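Local coordinates for type IV secretion system protein DotB (PDB 6GEF), which probably hydrolyses ATP to power protein transport by a type IVb secretion system, at residues 38-46 and 111-119; 53-61 and 140-151. All coordinates share one frame; numbering follows the deposited sequence.

Contact 1. Residues 38-46 and 111-119; sequences EAQFKDTVL and RYEVFHPTK
Tyr112 projects from strand 111-115 with its ring trans to the main-chain N (chi1 180°), which carries the OH in among Glu38, Phe41 and Lys42 of helix 38-46. The aliphatic part of Lys42 passes across the phenol oxygen, with CE 3.5 Å from Tyr112 OH. Glu38 arrives from the opposite direction and meets the edge of the phenol ring near its plane, its OE1 3.8 Å from Tyr112 CE1. Phe41 comes in at a slant: its CE2 lies 3.9 Å from Tyr112 CZ, and with ring centroids 5.5 Å apart and planes inclined by 44° the pair is neither a stack nor a T-shaped arrangement. One helical turn further on, Val45 sets its CG2 3.5 Å from Val114 CG2. Leu46 slides past Val114 in the reverse direction and continues past the strand end to the loop, where its CD1 is 3.9 Å from Pro117 CD.

The helix thus packs across the strand almost at right angles, the two short axes making 81° at a closest approach of 8.8 Å, and no hydrogen bond joins them. This is alpha/beta packing on one face of the six-stranded antiparallel sheet of the N-terminal domain, at 108-115, one of its two edge strands within the chain, which pairs inward with strand 128-140 through Val114 and Phe129.

Within the first shell, a weak salt-bridge bond from Lys42 NZ to Glu38 OE1 (3.2 Å) links the two side chains at the phenol end. Outside it, helix 82-93 backs the region through Trp91 against Glu38 and Ile88 against Phe41. From the sheet, Met150 of strand 143-153 packs against Phe41, Val45 and Tyr112.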
ATOM      1  N   GLU A  38      46.649  -4.870  22.743  1.00 74.88           N
ATOM      2  CA  GLU A  38      46.404  -4.162  21.478  1.00 75.63           C
ATOM      3  C   GLU A  38      47.691  -3.757  20.784  1.00 74.07           C
ATOM      4  O   GLU A  38      47.691  -3.497  19.595  1.00 72.08           O
ATOM      5  CB  GLU A  38      45.522  -2.943  21.726  1.00 77.71           C
ATOM      6  CG  GLU A  38      45.264  -2.084  20.516  1.00 77.55           C
ATOM      7  CD  GLU A  38      44.211  -1.022  20.723  1.00 80.41           C
ATOM      8  OE1 GLU A  38      44.127  -0.087  19.889  1.00 82.52           O
ATOM      9  OE2 GLU A  38      43.455  -1.105  21.707  1.00 84.78           O
ATOM     10  N   ALA A  39      48.802  -3.681  21.527  1.00 75.65           N
ATOM     11  CA  ALA A  39      50.055  -3.214  20.959  1.00 74.68           C
ATOM     12  C   ALA A  39      50.592  -4.213  19.929  1.00 73.17           C
ATOM     13  O   ALA A  39      51.116  -3.810  18.884  1.00 73.97           O
ATOM     14  CB  ALA A  39      51.069  -2.958  22.051  1.00 75.95           C
ATOM     15  N   GLN A  40      50.482  -5.518  20.212  1.00 69.70           N
ATOM     16  CA  GLN A  40      50.947  -6.521  19.294  1.00 68.20           C
ATOM     17  C   GLN A  40      49.985  -6.771  18.148  1.00 69.29           C
ATOM     18  O   GLN A  40      50.393  -7.225  17.070  1.00 67.39           O
ATOM     19  CB  GLN A  40      51.244  -7.832  20.018  1.00 68.65           C
ATOM     20  CG  GLN A  40      50.232  -8.203  21.047  1.00 68.08           C
ATOM     21  CD  GLN A  40      50.748  -9.209  22.079  1.00 68.29           C
ATOM     22  OE1 GLN A  40      50.013  -9.582  22.992  1.00 70.47           O
ATOM     23  NE2 GLN A  40      52.039  -9.651  21.941  1.00 64.39           N
ATOM     24  N   PHE A  41      48.713  -6.477  18.325  1.00 70.61           N
ATOM     25  CA  PHE A  41      47.798  -6.365  17.179  1.00 71.27           C
ATOM     26  C   PHE A  41      48.172  -5.206  16.265  1.00 70.82           C
ATOM     27  O   PHE A  41      48.255  -5.369  15.049  1.00 69.24           O
ATOM     28  CB  PHE A  41      46.355  -6.216  17.672  1.00 73.40           C
ATOM     29  CG  PHE A  41      45.356  -6.099  16.569  1.00 70.03           C
ATOM     30  CD1 PHE A  41      45.265  -7.052  15.559  1.00 69.36           C
ATOM     31  CD2 PHE A  41      44.466  -5.048  16.545  1.00 71.87           C
ATOM     32  CE1 PHE A  41      44.341  -6.911  14.548  1.00 69.49           C
ATOM     33  CE2 PHE A  41      43.531  -4.908  15.510  1.00 69.38           C
ATOM     34  CZ  PHE A  41      43.474  -5.837  14.525  1.00 67.07           C
ATOM     35  N   LYS A  42      48.425  -4.043  16.842  1.00 74.63           N
ATOM     36  CA  LYS A  42      48.895  -2.895  16.042  1.00 75.16           C
ATOM     37  C   LYS A  42      50.204  -3.234  15.322  1.00 71.40           C
ATOM     38  O   LYS A  42      50.391  -2.842  14.183  1.00 66.17           O
ATOM     39  CB  LYS A  42      49.079  -1.672  16.948  1.00 77.31           C
ATOM     40  CG  LYS A  42      47.782  -1.192  17.574  1.00 78.40           C
ATOM     41  CD  LYS A  42      47.985   0.125  18.315  1.00 79.50           C
ATOM     42  CE  LYS A  42      46.733   0.996  18.263  1.00 80.28           C
ATOM     43  NZ  LYS A  42      46.642   1.876  19.467  1.00 81.67           N
ATOM     44  N   ASP A  43      51.092  -3.973  15.992  1.00 71.08           N
ATOM     45  CA  ASP A  43      52.312  -4.422  15.343  1.00 72.63           C
ATOM     46  C   ASP A  43      52.044  -5.443  14.274  1.00 69.94           C
ATOM     47  O   ASP A  43      52.838  -5.579  13.333  1.00 66.88           O
ATOM     48  CB  ASP A  43      53.311  -4.946  16.388  1.00 75.84           C
ATOM     49  CG  ASP A  43      53.792  -3.845  17.335  1.00 78.30           C
ATOM     50  OD1 ASP A  43      53.264  -2.680  17.278  1.00 76.04           O
ATOM     51  OD2 ASP A  43      54.681  -4.169  18.141  1.00 82.40           O
ATOM     52  N   THR A  44      50.973  -6.220  14.403  1.00 72.82           N
ATOM     53  CA  THR A  44      50.575  -7.150  13.343  1.00 70.76           C
ATOM     54  C   THR A  44      50.088  -6.388  12.128  1.00 69.73           C
ATOM     55  O   THR A  44      50.429  -6.754  10.998  1.00 68.26           O
ATOM     56  CB  THR A  44      49.525  -8.132  13.870  1.00 70.59           C
ATOM     57  OG1 THR A  44      49.993  -8.721  15.090  1.00 69.58           O
ATOM     58  CG2 THR A  44      49.251  -9.220  12.843  1.00 72.25           C
ATOM     59  N   VAL A  45      49.252  -5.381  12.318  1.00 69.86           N
ATOM     60  CA  VAL A  45      48.732  -4.622  11.199  1.00 69.15           C
ATOM     61  C   VAL A  45      49.833  -3.809  10.582  1.00 70.84           C
ATOM     62  O   VAL A  45      49.792  -3.496   9.363  1.00 77.38           O
ATOM     63  CB  VAL A  45      47.488  -3.800  11.594  1.00 69.66           C
ATOM     64  CG1 VAL A  45      46.821  -4.399  12.814  1.00 71.42           C
ATOM     65  CG2 VAL A  45      47.856  -2.361  11.807  1.00 72.76           C
ATOM     66  N   LEU A  46      50.789  -3.315  11.349  1.00 74.63           N
ATOM     67  CA  LEU A  46      51.959  -2.625  10.791  1.00 73.00           C
ATOM     68  C   LEU A  46      52.871  -3.598  10.041  1.00 73.51           C
ATOM     69  O   LEU A  46      53.440  -3.231   9.015  1.00 78.00           O
ATOM     70  CB  LEU A  46      52.709  -1.888  11.884  1.00 76.79           C
ATOM     71  CG  LEU A  46      52.156  -0.524  12.292  1.00 78.55           C
ATOM     72  CD1 LEU A  46      52.758  -0.134  13.670  1.00 77.77           C
ATOM     73  CD2 LEU A  46      52.483   0.509  11.210  1.00 78.46           C
ATOM     74  N   ARG A 111      36.280   2.751  11.801  1.00 67.17           N
ATOM     75  CA  ARG A 111      37.625   2.975  11.321  1.00 66.82           C
ATOM     76  C   ARG A 111      38.631   2.703  12.428  1.00 67.54           C
ATOM     77  O   ARG A 111      38.357   2.938  13.606  1.00 66.27           O
ATOM     78  CB  ARG A 111      37.763   4.401  10.835  1.00 73.05           C
ATOM     79  CG  ARG A 111      37.062   4.669   9.478  1.00 79.49           C
ATOM     80  CD  ARG A 111      36.309   5.988   9.463  1.00 83.54           C
ATOM     81  NE  ARG A 111      35.243   5.988  10.464  1.00 87.64           N
ATOM     82  CZ  ARG A 111      34.038   5.447  10.309  1.00 88.37           C
ATOM     83  NH1 ARG A 111      33.156   5.515  11.297  1.00 86.04           N
ATOM     84  NH2 ARG A 111      33.743   4.823   9.158  1.00 92.01           N
ATOM     85  N   TYR A 112      39.788   2.172  12.052  1.00 67.81           N
ATOM     86  CA  TYR A 112      40.834   1.794  12.980  1.00 70.53           C
ATOM     87  C   TYR A 112      42.164   2.305  12.434  1.00 74.74           C
ATOM     88  O   TYR A 112      42.577   1.887  11.352  1.00 67.79           O
ATOM     89  CB  TYR A 112      40.873   0.276  13.162  1.00 69.50           C
ATOM     90  CG  TYR A 112      41.949  -0.216  14.112  1.00 71.43           C
ATOM     91  CD1 TYR A 112      41.765  -0.175  15.485  1.00 72.25           C
ATOM     92  CD2 TYR A 112      43.172  -0.669  13.626  1.00 71.14           C
ATOM     93  CE1 TYR A 112      42.743  -0.622  16.349  1.00 73.70           C
ATOM     94  CE2 TYR A 112      44.156  -1.125  14.468  1.00 70.93           C
ATOM     95  CZ  TYR A 112      43.948  -1.089  15.838  1.00 74.08           C
ATOM     96  OH  TYR A 112      44.919  -1.536  16.709  1.00 70.78           O
ATOM     97  N   GLU A 113      42.839   3.149  13.216  1.00 79.40           N
ATOM     98  CA  GLU A 113      44.038   3.839  12.744  1.00 78.99           C
ATOM     99  C   GLU A 113      45.255   3.310  13.471  1.00 79.21           C
ATOM    100  O   GLU A 113      45.205   3.042  14.679  1.00 80.45           O
ATOM    101  CB  GLU A 113      43.914   5.348  12.992  1.00 83.24           C
ATOM    102  CG  GLU A 113      42.529   5.932  12.832  1.00 86.83           C
ATOM    103  CD  GLU A 113      42.098   6.093  11.364  1.00 88.18           C
ATOM    104  OE1 GLU A 113      40.913   6.344  11.098  1.00 79.74           O
ATOM    105  OE2 GLU A 113      42.960   5.963  10.492  1.00 91.13           O
ATOM    106  N   VAL A 114      46.344   3.129  12.733  1.00 80.74           N
ATOM    107  CA  VAL A 114      47.619   2.677  13.301  1.00 83.83           C
ATOM    108  C   VAL A 114      48.718   3.567  12.735  1.00 84.16           C
ATOM    109  O   VAL A 114      48.710   3.907  11.550  1.00 82.43           O
ATOM    110  CB  VAL A 114      47.883   1.174  12.963  1.00 84.37           C
ATOM    111  CG1 VAL A 114      46.603   0.400  12.837  1.00 85.77           C
ATOM    112  CG2 VAL A 114      48.678   1.030  11.697  1.00 85.24           C
ATOM    113  N   PHE A 115      49.695   3.859  13.575  1.00 90.75           N
ATOM    114  CA  PHE A 115      50.675   4.933  13.287  1.00 94.65           C
ATOM    115  C   PHE A 115      52.028   4.292  13.068  1.00 92.07           C
ATOM    116  O   PHE A 115      52.497   3.495  13.899  1.00 90.86           O
ATOM    117  CB  PHE A 115      50.752   5.956  14.438  1.00103.32           C
ATOM    118  CG  PHE A 115      49.435   6.571  14.798  1.00114.01           C
ATOM    119  CD1 PHE A 115      48.522   5.871  15.615  1.00118.79           C
ATOM    120  CD2 PHE A 115      49.069   7.809  14.287  1.00116.54           C
ATOM    121  CE1 PHE A 115      47.278   6.403  15.899  1.00118.54           C
ATOM    122  CE2 PHE A 115      47.826   8.360  14.591  1.00117.71           C
ATOM    123  CZ  PHE A 115      46.929   7.658  15.399  1.00118.25           C
ATOM    124  N   HIS A 116      52.662   4.613  11.952  1.00 91.18           N
ATOM    125  CA  HIS A 116      53.989   4.075  11.648  1.00 96.26           C
ATOM    126  C   HIS A 116      54.997   4.528  12.714  1.00101.20           C
ATOM    127  O   HIS A 116      55.045   5.704  13.054  1.00 94.61           O
ATOM    128  CB  HIS A 116      54.464   4.566  10.291  1.00 95.49           C
ATOM    129  CG  HIS A 116      55.418   3.655   9.596  1.00 97.32           C
ATOM    130  ND1 HIS A 116      56.525   3.073  10.198  1.00103.05           N
ATOM    131  CD2 HIS A 116      55.417   3.203   8.321  1.00 94.47           C
ATOM    132  CE1 HIS A 116      57.152   2.311   9.325  1.00100.21           C
ATOM    133  NE2 HIS A 116      56.494   2.356   8.183  1.00 96.63           N
ATOM    134  N   PRO A 117      55.722   3.590  13.339  1.00109.22           N
ATOM    135  CA  PRO A 117      56.551   3.966  14.489  1.00111.10           C
ATOM    136  C   PRO A 117      57.706   4.874  14.089  1.00116.88           C
ATOM    137  O   PRO A 117      57.935   5.914  14.726  1.00124.43           O
ATOM    138  CB  PRO A 117      57.046   2.615  15.026  1.00111.29           C
ATOM    139  CG  PRO A 117      56.994   1.701  13.842  1.00109.54           C
ATOM    140  CD  PRO A 117      55.824   2.154  13.004  1.00107.43           C
ATOM    141  N   THR A 118      58.453   4.479  13.057  1.00118.78           N
ATOM    142  CA  THR A 118      59.579   5.262  12.580  1.00120.14           C
ATOM    143  C   THR A 118      59.467   5.423  11.068  1.00123.84           C
ATOM    144  O   THR A 118      58.685   4.710  10.393  1.00128.70           O
ATOM    145  CB  THR A 118      60.919   4.568  12.916  1.00118.47           C
ATOM    146  OG1 THR A 118      61.085   3.394  12.115  1.00116.52           O
ATOM    147  CG2 THR A 118      60.956   4.182  14.395  1.00115.94           C
ATOM    148  N   LYS A 119      60.270   6.341  10.532  1.00122.89           N
ATOM    149  CA  LYS A 119      60.557   6.399   9.104  1.00126.58           C
ATOM    150  C   LYS A 119      59.314   6.595   8.237  1.00126.76           C
ATOM    151  O   LYS A 119      59.336   6.343   7.033  1.00137.61           O
ATOM    152  CB  LYS A 119      61.404   5.180   8.657  1.00129.57           C
ATOM    153  CG  LYS A 119      60.595   4.064   8.025  1.00132.38           C
ATOM    154  CD  LYS A 119      61.345   3.367   6.901  1.00130.05           C
ATOM    155  CE  LYS A 119      60.383   2.643   5.957  1.00124.33           C
ATOM    156  NZ  LYS A 119      59.067   2.158   6.489  1.00118.28           N
TER

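Contact 2. Residues 53-61 and 140-151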
ATOM      1  N   ALA A  53      49.551  -5.051   2.255  1.00 72.43           N
ATOM      2  CA  ALA A  53      48.297  -5.802   2.223  1.00 70.41           C
ATOM      3  C   ALA A  53      47.128  -4.840   2.124  1.00 68.16           C
ATOM      4  O   ALA A  53      47.071  -3.842   2.830  1.00 70.55           O
ATOM      5  CB  ALA A  53      48.159  -6.663   3.466  1.00 71.46           C
ATOM      6  N   SER A  54      46.185  -5.132   1.232  1.00 65.93           N
ATOM      7  CA  SER A  54      44.982  -4.338   1.105  1.00 63.38           C
ATOM      8  C   SER A  54      43.996  -4.637   2.226  1.00 61.02           C
ATOM      9  O   SER A  54      43.359  -3.730   2.765  1.00 63.86           O
ATOM     10  CB  SER A  54      44.342  -4.550  -0.262  1.00 63.38           C
ATOM     11  OG  SER A  54      44.237  -5.910  -0.564  1.00 68.32           O
ATOM     12  N   ASP A  55      43.859  -5.886   2.593  1.00 60.03           N
ATOM     13  CA  ASP A  55      42.837  -6.328   3.551  1.00 60.13           C
ATOM     14  C   ASP A  55      43.466  -7.312   4.527  1.00 57.12           C
ATOM     15  O   ASP A  55      44.329  -8.095   4.162  1.00 54.51           O
ATOM     16  CB  ASP A  55      41.636  -7.020   2.853  1.00 61.97           C
ATOM     17  CG  ASP A  55      41.171  -6.286   1.602  1.00 65.37           C
ATOM     18  OD1 ASP A  55      41.858  -6.407   0.562  1.00 63.62           O
ATOM     19  OD2 ASP A  55      40.183  -5.538   1.688  1.00 74.73           O
ATOM     20  N   ILE A  56      43.028  -7.243   5.772  1.00 57.49           N
ATOM     21  CA  ILE A  56      43.458  -8.140   6.829  1.00 59.88           C
ATOM     22  C   ILE A  56      42.204  -8.770   7.445  1.00 57.90           C
ATOM     23  O   ILE A  56      41.209  -8.090   7.705  1.00 55.74           O
ATOM     24  CB  ILE A  56      44.281  -7.417   7.917  1.00 63.03           C
ATOM     25  CG1 ILE A  56      44.342  -8.291   9.181  1.00 66.63           C
ATOM     26  CG2 ILE A  56      43.734  -6.090   8.233  1.00 63.05           C
ATOM     27  CD1 ILE A  56      45.080  -7.656  10.335  1.00 76.11           C
ATOM     28  N   ILE A  57      42.253 -10.077   7.633  1.00 57.84           N
ATOM     29  CA  ILE A  57      41.141 -10.861   8.119  1.00 55.16           C
ATOM     30  C   ILE A  57      41.543 -11.516   9.415  1.00 53.86           C
ATOM     31  O   ILE A  57      42.519 -12.266   9.456  1.00 52.96           O
ATOM     32  CB  ILE A  57      40.702 -11.941   7.071  1.00 55.87           C
ATOM     33  CG1 ILE A  57      40.555 -11.292   5.698  1.00 57.23           C
ATOM     34  CG2 ILE A  57      39.401 -12.574   7.495  1.00 55.65           C
ATOM     35  CD1 ILE A  57      40.036 -12.247   4.655  1.00 59.55           C
ATOM     36  N   ILE A  58      40.775 -11.266  10.461  1.00 53.24           N
ATOM     37  CA  ILE A  58      40.919 -11.943  11.753  1.00 53.84           C
ATOM     38  C   ILE A  58      39.686 -12.797  11.960  1.00 53.51           C
ATOM     39  O   ILE A  58      38.582 -12.275  12.094  1.00 53.89           O
ATOM     40  CB  ILE A  58      41.101 -10.944  12.902  1.00 53.57           C
ATOM     41  CG1 ILE A  58      42.206  -9.929  12.585  1.00 53.33           C
ATOM     42  CG2 ILE A  58      41.385 -11.664  14.193  1.00 54.72           C
ATOM     43  CD1 ILE A  58      41.832  -8.846  11.607  1.00 52.40           C
ATOM     44  N   LYS A  59      39.881 -14.112  11.967  1.00 55.52           N
ATOM     45  CA  LYS A  59      38.804 -15.052  12.292  1.00 57.39           C
ATOM     46  C   LYS A  59      39.359 -16.133  13.200  1.00 57.24           C
ATOM     47  O   LYS A  59      40.516 -16.524  13.089  1.00 55.02           O
ATOM     48  CB  LYS A  59      38.214 -15.683  11.030  1.00 59.18           C
ATOM     49  CG  LYS A  59      36.918 -16.407  11.269  1.00 62.26           C
ATOM     50  CD  LYS A  59      36.489 -17.164   9.995  1.00 66.41           C
ATOM     51  CE  LYS A  59      37.144 -18.535   9.907  1.00 70.61           C
ATOM     52  NZ  LYS A  59      36.145 -19.553   9.408  1.00 74.21           N
ATOM     53  N   GLN A  60      38.505 -16.614  14.101  1.00 59.22           N
ATOM     54  CA  GLN A  60      38.829 -17.782  14.919  1.00 62.62           C
ATOM     55  C   GLN A  60      39.241 -18.989  14.036  1.00 66.20           C
ATOM     56  O   GLN A  60      38.789 -19.085  12.878  1.00 66.91           O
ATOM     57  CB  GLN A  60      37.645 -18.175  15.774  1.00 64.27           C
ATOM     58  CG  GLN A  60      38.002 -19.026  16.975  1.00 67.28           C
ATOM     59  CD  GLN A  60      38.260 -20.508  16.628  1.00 69.17           C
ATOM     60  OE1 GLN A  60      37.989 -20.981  15.516  1.00 71.13           O
ATOM     61  NE2 GLN A  60      38.802 -21.218  17.566  1.00 69.78           N
ATOM     62  N   GLY A  61      40.139 -19.783  14.536  1.00 67.18           N
ATOM     63  CA  GLY A  61      40.513 -21.011  13.876  1.00 67.39           C
ATOM     64  C   GLY A  61      41.484 -20.861  12.739  1.00 65.43           C
ATOM     65  O   GLY A  61      41.984 -21.884  12.238  1.00 62.57           O
ATOM     66  N   ILE A 140      31.410 -20.826  14.084  1.00 61.50           N
ATOM     67  CA  ILE A 140      32.564 -21.723  14.014  1.00 61.46           C
ATOM     68  C   ILE A 140      32.491 -22.687  15.189  1.00 66.57           C
ATOM     69  O   ILE A 140      32.108 -22.297  16.307  1.00 69.11           O
ATOM     70  CB  ILE A 140      33.876 -20.909  14.074  1.00 61.41           C
ATOM     71  CG1 ILE A 140      33.891 -19.797  13.037  1.00 60.44           C
ATOM     72  CG2 ILE A 140      35.080 -21.853  13.894  1.00 62.70           C
ATOM     73  CD1 ILE A 140      35.231 -19.180  12.777  1.00 61.49           C
ATOM     74  N   GLN A 141      32.829 -23.946  14.939  1.00 70.26           N
ATOM     75  CA  GLN A 141      32.914 -24.964  15.997  1.00 72.96           C
ATOM     76  C   GLN A 141      31.695 -24.907  16.914  1.00 73.23           C
ATOM     77  O   GLN A 141      31.805 -25.027  18.130  1.00 77.77           O
ATOM     78  CB  GLN A 141      34.215 -24.804  16.849  1.00 76.95           C
ATOM     79  CG  GLN A 141      35.491 -24.703  16.053  1.00 77.72           C
ATOM     80  CD  GLN A 141      35.947 -25.983  15.414  1.00 79.81           C
ATOM     81  OE1 GLN A 141      35.247 -27.009  15.393  1.00 86.74           O
ATOM     82  NE2 GLN A 141      37.147 -25.930  14.866  1.00 77.79           N
ATOM     83  N   GLY A 142      30.525 -24.728  16.335  1.00 71.19           N
ATOM     84  CA  GLY A 142      29.277 -24.822  17.053  1.00 72.97           C
ATOM     85  C   GLY A 142      28.862 -23.590  17.829  1.00 73.84           C
ATOM     86  O   GLY A 142      27.892 -23.651  18.576  1.00 80.66           O
ATOM     87  N   LYS A 143      29.557 -22.482  17.659  1.00 74.26           N
ATOM     88  CA  LYS A 143      29.308 -21.284  18.461  1.00 76.38           C
ATOM     89  C   LYS A 143      29.456 -20.044  17.595  1.00 68.73           C
ATOM     90  O   LYS A 143      30.183 -20.060  16.606  1.00 61.34           O
ATOM     91  CB  LYS A 143      30.280 -21.178  19.668  1.00 81.89           C
ATOM     92  CG  LYS A 143      30.228 -22.389  20.578  1.00 92.73           C
ATOM     93  CD  LYS A 143      30.289 -22.079  22.059  1.00 97.88           C
ATOM     94  CE  LYS A 143      29.931 -23.353  22.827  1.00102.58           C
ATOM     95  NZ  LYS A 143      29.736 -23.151  24.299  1.00106.45           N
ATOM     96  N   THR A 144      28.766 -18.984  17.986  1.00 65.61           N
ATOM     97  CA  THR A 144      28.822 -17.728  17.265  1.00 68.35           C
ATOM     98  C   THR A 144      30.063 -16.945  17.682  1.00 70.89           C
ATOM     99  O   THR A 144      30.304 -16.716  18.880  1.00 73.82           O
ATOM    100  CB  THR A 144      27.579 -16.887  17.559  1.00 69.95           C
ATOM    101  OG1 THR A 144      27.527 -16.575  18.936  1.00 68.78           O
ATOM    102  CG2 THR A 144      26.308 -17.652  17.210  1.00 71.37           C
ATOM    103  N   THR A 145      30.889 -16.587  16.705  1.00 68.38           N
ATOM    104  CA  THR A 145      32.028 -15.720  16.913  1.00 67.89           C
ATOM    105  C   THR A 145      31.913 -14.503  15.997  1.00 64.79           C
ATOM    106  O   THR A 145      30.986 -14.356  15.230  1.00 61.74           O
ATOM    107  CB  THR A 145      33.351 -16.483  16.672  1.00 71.07           C
ATOM    108  OG1 THR A 145      34.398 -15.547  16.374  1.00 73.59           O
ATOM    109  CG2 THR A 145      33.203 -17.452  15.502  1.00 73.21           C
ATOM    110  N   ALA A 146      32.906 -13.622  16.106  1.00 64.93           N
ATOM    111  CA  ALA A 146      33.092 -12.525  15.168  1.00 61.56           C
ATOM    112  C   ALA A 146      34.093 -12.912  14.080  1.00 56.63           C
ATOM    113  O   ALA A 146      34.988 -13.715  14.293  1.00 51.68           O
ATOM    114  CB  ALA A 146      33.589 -11.297  15.930  1.00 64.63           C
ATOM    115  N   GLU A 147      33.898 -12.321  12.928  1.00 58.46           N
ATOM    116  CA  GLU A 147      34.973 -12.173  11.922  1.00 60.78           C
ATOM    117  C   GLU A 147      35.222 -10.690  11.713  1.00 58.14           C
ATOM    118  O   GLU A 147      34.275  -9.915  11.548  1.00 60.37           O
ATOM    119  CB  GLU A 147      34.574 -12.833  10.591  1.00 62.56           C
ATOM    120  CG  GLU A 147      35.676 -13.689   9.993  1.00 69.09           C
ATOM    121  CD  GLU A 147      36.132 -13.193   8.650  1.00 75.78           C
ATOM    122  OE1 GLU A 147      35.260 -12.902   7.796  1.00 77.19           O
ATOM    123  OE2 GLU A 147      37.358 -13.122   8.432  1.00 88.15           O
ATOM    124  N   ILE A 148      36.487 -10.310  11.709  1.00 55.65           N
ATOM    125  CA  ILE A 148      36.904  -8.926  11.496  1.00 55.84           C
ATOM    126  C   ILE A 148      37.590  -8.840  10.137  1.00 52.08           C
ATOM    127  O   ILE A 148      38.453  -9.669   9.811  1.00 49.43           O
ATOM    128  CB  ILE A 148      37.855  -8.438  12.604  1.00 55.84           C
ATOM    129  CG1 ILE A 148      37.181  -8.545  13.975  1.00 59.54           C
ATOM    130  CG2 ILE A 148      38.283  -7.019  12.346  1.00 55.19           C
ATOM    131  CD1 ILE A 148      38.102  -9.106  15.056  1.00 62.71           C
ATOM    132  N   VAL A 149      37.195  -7.845   9.347  1.00 49.90           N
ATOM    133  CA  VAL A 149      37.861  -7.505   8.105  1.00 51.13           C
ATOM    134  C   VAL A 149      38.232  -6.041   8.126  1.00 51.35           C
ATOM    135  O   VAL A 149      37.388  -5.189   8.364  1.00 50.96           O
ATOM    136  CB  VAL A 149      36.951  -7.814   6.890  1.00 49.44           C
ATOM    137  CG1 VAL A 149      37.662  -7.481   5.591  1.00 48.66           C
ATOM    138  CG2 VAL A 149      36.581  -9.297   6.870  1.00 48.35           C
ATOM    139  N   MET A 150      39.507  -5.755   7.900  1.00 55.70           N
ATOM    140  CA  MET A 150      40.031  -4.392   7.866  1.00 58.58           C
ATOM    141  C   MET A 150      40.563  -4.109   6.474  1.00 56.95           C
ATOM    142  O   MET A 150      41.366  -4.870   5.944  1.00 56.82           O
ATOM    143  CB  MET A 150      41.160  -4.204   8.889  1.00 60.16           C
ATOM    144  CG  MET A 150      40.849  -4.796  10.260  1.00 61.12           C
ATOM    145  SD  MET A 150      41.818  -3.954  11.569  1.00 65.85           S
ATOM    146  CE  MET A 150      43.420  -4.509  11.110  1.00 62.65           C
ATOM    147  N   ARG A 151      40.107  -2.993   5.889  1.00 57.40           N
ATOM    148  CA  ARG A 151      40.465  -2.618   4.530  1.00 62.10           C
ATOM    149  C   ARG A 151      41.257  -1.326   4.594  1.00 59.94           C
ATOM    150  O   ARG A 151      40.702  -0.262   4.940  1.00 61.52           O
ATOM    151  CB  ARG A 151      39.199  -2.439   3.661  1.00 64.56           C
ATOM    152  CG  ARG A 151      38.508  -3.768   3.348  1.00 66.96           C
ATOM    153  CD  ARG A 151      37.008  -3.635   3.159  1.00 70.99           C
ATOM    154  NE  ARG A 151      36.344  -3.091   4.351  1.00 76.23           N
ATOM    155  CZ  ARG A 151      35.310  -2.252   4.324  1.00 80.51           C
ATOM    156  NH1 ARG A 151      34.800  -1.811   3.149  1.00 79.77           N
ATOM    157  NH2 ARG A 151      34.771  -1.867   5.488  1.00 79.18           N
TER
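Glu147 OE1, on the strand facing Lys59, is gripped from the second subunit, by a salt bridge to Arg255 NH1 and a weak hydrogen bond from His211 NE2. Lys59 crosses the same glutamate with its aliphatic part, CD lying 3.6 Å from Glu147 CG, but its NZ donates to Ile233 O of the second subunit. The lysine and glutamate are therefore packed together within the chain while their polar ends are directed to the neighbour. Lys59 also runs across Ile140, where its CE is 3.5 Å from Ile140 CD1, and Gln60 OE1 approaches Ile140 CG2 at 3.4 Å.

Backbone pairing supplies the firm evidence for register. Ile56 and Met150 exchange two N-H...O bonds, as do Ile58 and Ile148; all four measure 2.9 Å between N and O and are nearly straight, at 161° to 178° at the hydrogen. Between and beyond these hydrogen-bonded pairs lie the non-hydrogen-bonded pairs Ile57-Val149 and Asp55-Arg151.

On the face that carries Ile56, Ile58, Ile148 and Met150, Met150 lies alongside Ile56 and points the same way; the bend at its last torsion (chi3 -68°) brings CE to 3.6 Å from Ile56 CD1. Ile58 CD1 meets Ile148 CG2 at 4.1 Å. On the other face Asp55 and Arg151 have nearly coplanar end groups, yet Asp55 OD2 stays 5.3 Å from Arg151 NE, too far for a salt bridge.

These are adjacent inner strands of the six-stranded antiparallel sheet, the second following a type I' hairpin turn from Ile140 to Lys143. One face packs on helix 82-93 and the other meets a second subunit, consistent with the intersubunit packing of hexameric secretion ATPases.

How the contacts relate
From the N terminus the chain first lays down helix 38-50, then passes directly into strand 53-59, so the opening halves of both contacts are neighbours in sequence. Contact 1 closes a loop of 64 residues when strand 108-115 reaches the helix; contact 2 closes one of 78 when the chain returns as strand 143-153. Their segments alternate, so the loops cross and neither nests in the other. Contact 1 fixes the helix over an edge strand of the sheet, contact 2 joins two inner strands. They touch chiefly through Met150, whose CE lies 3.7 Å from Phe41 CZ and whose SD is 4.1 Å from Tyr112 CD2.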